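Local coordinates for protein fructuronate-tagaturonate epimerase UxaE from Cohnella laeviribosi in complex with 1 glycerol (Cohnella laeviribosi, PDB 6IL9) that probably interconverts fructuronate and tagaturonate by epimerisation on a zinc-containing TIM barrel, at residues R389-Y393 with L456-F461. Residues are numbered along the deposited sequence; the frame is centred on the assembly and turned at random.
Sequences RMHQY and LFRDEF
The ring of F457, at the N-cap position of helix 458-467, lies against the flank of helix 384-402 between the side chains of M390, Y393 and R389. CG of M390 sits over one face in a CH-pi contact, 4.1 Å from the F457 ring centroid, while CG of L456 lies over the opposite face near the rim. The CE2–CZ edge of F457 points into the face of Y393, a T-shaped pair with planes at 78° and CE2 of F457 3.5 Å from CG of Y393. Past F457, chi1 and the extended chi2 of M390 carry SD to the F461 ring, and the bend at chi3 turns CE to the same CD1 of F461, 3.9 Å away. The sulfur makes oblique Met-aromatic contacts with both phenylalanines. W372 and L445 add apolar surface around M390. Beside the T-shaped pair, CD2 of L456 rests 3.5 Å from CE2 of Y393.

R389 closes the polar edge. A turn at chi3 (51°) folds its guanidinium back so that one face meets CE1 of F457, the two planes 45° apart. NH2 of R389 donates to O of L456 at 2.9 Å, approaching from above the carbonyl plane. NH1 faces OE1 of E460 at 3.7 Å, a long salt bridge, with a water also linking NH1 to OE1, although its 2.5 Å approach to NH1 is rather short.

Outside the barrel strands, the contact joins helix 384-402 to the start of helix 458-467 through a hydrophobic aromatic centre; at its partly exposed rim the R389 charge is probably offset in part by the E460 carboxylate, while the L456 carbonyl and a water accept N-H groups.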
ATOM      1  N   ARG A 389       8.938 -26.023   4.003  1.00 20.81           N
ATOM      2  CA  ARG A 389       8.085 -26.049   5.185  1.00 18.78           C
ATOM      3  C   ARG A 389       6.997 -24.984   5.113  1.00 21.89           C
ATOM      4  O   ARG A 389       5.843 -25.241   5.484  1.00 21.23           O
ATOM      5  CB  ARG A 389       8.940 -25.878   6.438  1.00 22.25           C
ATOM      6  CG  ARG A 389       9.841 -27.085   6.708  1.00 25.99           C
ATOM      7  CD  ARG A 389      10.725 -26.846   7.910  1.00 28.14           C
ATOM      8  NE  ARG A 389       9.933 -26.393   9.043  1.00 29.85           N
ATOM      9  CZ  ARG A 389      10.174 -25.284   9.734  1.00 27.51           C
ATOM     10  NH1 ARG A 389      11.204 -24.508   9.413  1.00 29.32           N
ATOM     11  NH2 ARG A 389       9.388 -24.958  10.748  1.00 27.18           N
ATOM     12  N   MET A 390       7.346 -23.777   4.648  1.00 22.19           N
ATOM     13  CA  MET A 390       6.358 -22.699   4.539  1.00 17.93           C
ATOM     14  C   MET A 390       5.318 -23.005   3.463  1.00 18.83           C
ATOM     15  O   MET A 390       4.121 -22.767   3.662  1.00 19.11           O
ATOM     16  CB  MET A 390       7.063 -21.366   4.245  1.00 19.35           C
ATOM     17  CG  MET A 390       7.981 -20.870   5.376  1.00 18.98           C
ATOM     18  SD  MET A 390       8.825 -19.265   5.089  1.00 15.04           S
ATOM     19  CE  MET A 390       7.432 -18.133   5.097  1.00 22.93           C
ATOM     20  N   HIS A 391       5.760 -23.524   2.316  1.00 18.84           N
ATOM     21  CA  HIS A 391       4.845 -23.830   1.218  1.00 18.43           C
ATOM     22  C   HIS A 391       3.857 -24.915   1.634  1.00 22.03           C
ATOM     23  O   HIS A 391       2.645 -24.790   1.416  1.00 20.16           O
ATOM     24  CB  HIS A 391       5.680 -24.236  -0.005  1.00 18.22           C
ATOM     25  CG  HIS A 391       4.897 -24.662  -1.216  1.00 20.83           C
ATOM     26  ND1 HIS A 391       5.056 -24.053  -2.446  1.00 19.38           N
ATOM     27  CD2 HIS A 391       4.016 -25.676  -1.410  1.00 21.29           C
ATOM     28  CE1 HIS A 391       4.292 -24.657  -3.339  1.00 18.15           C
ATOM     29  NE2 HIS A 391       3.645 -25.641  -2.736  1.00 20.68           N
ATOM     30  N   GLN A 392       4.355 -25.965   2.294  1.00 21.36           N
ATOM     31  CA  GLN A 392       3.475 -27.048   2.730  1.00 22.64           C
ATOM     32  C   GLN A 392       2.467 -26.561   3.765  1.00 21.86           C
ATOM     33  O   GLN A 392       1.291 -26.946   3.728  1.00 20.44           O
ATOM     34  CB  GLN A 392       4.310 -28.205   3.286  1.00 23.96           C
ATOM     35  CG  GLN A 392       3.521 -29.499   3.460  1.00 30.68           C
ATOM     36  CD  GLN A 392       2.860 -29.970   2.173  1.00 28.73           C
ATOM     37  OE1 GLN A 392       3.511 -30.103   1.130  1.00 30.35           O
ATOM     38  NE2 GLN A 392       1.556 -30.234   2.242  1.00 33.44           N
ATOM     39  N   TYR A 393       2.908 -25.700   4.688  1.00 21.82           N
ATOM     40  CA  TYR A 393       2.005 -25.132   5.681  1.00 19.75           C
ATOM     41  C   TYR A 393       0.930 -24.286   5.018  1.00 21.70           C
ATOM     42  O   TYR A 393      -0.250 -24.367   5.381  1.00 21.60           O
ATOM     43  CB  TYR A 393       2.807 -24.299   6.682  1.00 19.62           C
ATOM     44  CG  TYR A 393       2.082 -23.887   7.945  1.00 21.42           C
ATOM     45  CD1 TYR A 393       1.386 -22.686   8.012  1.00 20.64           C
ATOM     46  CD2 TYR A 393       2.149 -24.666   9.092  1.00 22.52           C
ATOM     47  CE1 TYR A 393       0.740 -22.292   9.162  1.00 23.56           C
ATOM     48  CE2 TYR A 393       1.511 -24.275  10.251  1.00 22.49           C
ATOM     49  CZ  TYR A 393       0.811 -23.096  10.286  1.00 25.35           C
ATOM     50  OH  TYR A 393       0.178 -22.706  11.446  1.00 26.39           O
ATOM     51  N   LEU A 456       7.190 -20.750  14.378  1.00 26.11           N
ATOM     52  CA  LEU A 456       7.407 -21.905  13.522  1.00 25.77           C
ATOM     53  C   LEU A 456       8.267 -21.543  12.316  1.00 24.50           C
ATOM     54  O   LEU A 456       9.151 -22.313  11.932  1.00 25.11           O
ATOM     55  CB  LEU A 456       6.058 -22.481  13.089  1.00 23.66           C
ATOM     56  CG  LEU A 456       6.025 -23.821  12.349  1.00 25.39           C
ATOM     57  CD1 LEU A 456       6.678 -24.961  13.144  1.00 28.16           C
ATOM     58  CD2 LEU A 456       4.584 -24.187  11.988  1.00 26.82           C
ATOM     59  N   PHE A 457       8.038 -20.370  11.722  1.00 23.65           N
ATOM     60  CA  PHE A 457       8.836 -19.914  10.586  1.00 23.87           C
ATOM     61  C   PHE A 457       9.414 -18.520  10.742  1.00 20.19           C
ATOM     62  O   PHE A 457      10.431 -18.231  10.101  1.00 21.17           O
ATOM     63  CB  PHE A 457       8.009 -19.914   9.289  1.00 22.63           C
ATOM     64  CG  PHE A 457       7.196 -21.153   9.083  1.00 19.64           C
ATOM     65  CD1 PHE A 457       7.813 -22.369   8.855  1.00 25.44           C
ATOM     66  CD2 PHE A 457       5.815 -21.090   9.101  1.00 22.02           C
ATOM     67  CE1 PHE A 457       7.065 -23.513   8.659  1.00 25.56           C
ATOM     68  CE2 PHE A 457       5.059 -22.224   8.911  1.00 22.85           C
ATOM     69  CZ  PHE A 457       5.683 -23.440   8.686  1.00 22.74           C
ATOM     70  N   ARG A 458       8.807 -17.652  11.550  1.00 23.13           N
ATOM     71  CA  ARG A 458       9.054 -16.218  11.419  1.00 22.54           C
ATOM     72  C   ARG A 458      10.494 -15.847  11.759  1.00 21.19           C
ATOM     73  O   ARG A 458      11.115 -15.044  11.052  1.00 19.28           O
ATOM     74  CB  ARG A 458       8.074 -15.448  12.296  1.00 23.39           C
ATOM     75  CG  ARG A 458       8.210 -13.946  12.163  1.00 24.48           C
ATOM     76  CD  ARG A 458       7.240 -13.249  13.091  1.00 28.88           C
ATOM     77  NE  ARG A 458       7.254 -11.805  12.910  1.00 31.76           N
ATOM     78  CZ  ARG A 458       8.176 -10.998  13.425  1.00 36.08           C
ATOM     79  NH1 ARG A 458       9.166 -11.495  14.159  1.00 38.04           N
ATOM     80  NH2 ARG A 458       8.106  -9.691  13.210  1.00 35.65           N
ATOM     81  N   ASP A 459      11.046 -16.407  12.835  1.00 21.97           N
ATOM     82  CA  ASP A 459      12.407 -16.044  13.224  1.00 24.27           C
ATOM     83  C   ASP A 459      13.417 -16.458  12.164  1.00 22.25           C
ATOM     84  O   ASP A 459      14.295 -15.672  11.788  1.00 23.42           O
ATOM     85  CB  ASP A 459      12.761 -16.674  14.572  1.00 27.55           C
ATOM     86  CG  ASP A 459      11.956 -16.093  15.709  1.00 33.01           C
ATOM     87  OD1 ASP A 459      11.589 -14.901  15.625  1.00 36.32           O
ATOM     88  OD2 ASP A 459      11.683 -16.832  16.683  1.00 41.18           O
ATOM     89  N   GLU A 460      13.316 -17.696  11.668  1.00 22.29           N
ATOM     90  CA  GLU A 460      14.243 -18.129  10.635  1.00 19.61           C
ATOM     91  C   GLU A 460      14.030 -17.358   9.339  1.00 20.82           C
ATOM     92  O   GLU A 460      14.996 -17.076   8.626  1.00 18.23           O
ATOM     93  CB  GLU A 460      14.116 -19.633  10.385  1.00 23.24           C
ATOM     94  CG  GLU A 460      15.187 -20.146   9.453  1.00 23.20           C
ATOM     95  CD  GLU A 460      15.108 -21.649   9.191  1.00 27.25           C
ATOM     96  OE1 GLU A 460      14.175 -22.312   9.695  1.00 28.27           O
ATOM     97  OE2 GLU A 460      15.989 -22.150   8.463  1.00 27.78           O
ATOM     98  N   PHE A 461      12.778 -17.007   9.022  1.00 18.41           N
ATOM     99  CA  PHE A 461      12.511 -16.199   7.833  1.00 19.43           C
ATOM    100  C   PHE A 461      13.271 -14.876   7.883  1.00 18.95           C
ATOM    101  O   PHE A 461      13.952 -14.493   6.921  1.00 19.47           O
ATOM    102  CB  PHE A 461      11.001 -15.959   7.711  1.00 20.83           C
ATOM    103  CG  PHE A 461      10.605 -15.096   6.533  1.00 18.54           C
ATOM    104  CD1 PHE A 461      10.387 -15.657   5.282  1.00 20.07           C
ATOM    105  CD2 PHE A 461      10.414 -13.737   6.689  1.00 21.55           C
ATOM    106  CE1 PHE A 461      10.013 -14.863   4.203  1.00 19.57           C
ATOM    107  CE2 PHE A 461      10.030 -12.949   5.619  1.00 20.98           C
ATOM    108  CZ  PHE A 461       9.833 -13.520   4.377  1.00 19.84           C
TER
HETATM  109  O   HOH W   1      13.355 -24.726   8.225  1.00 29.75           O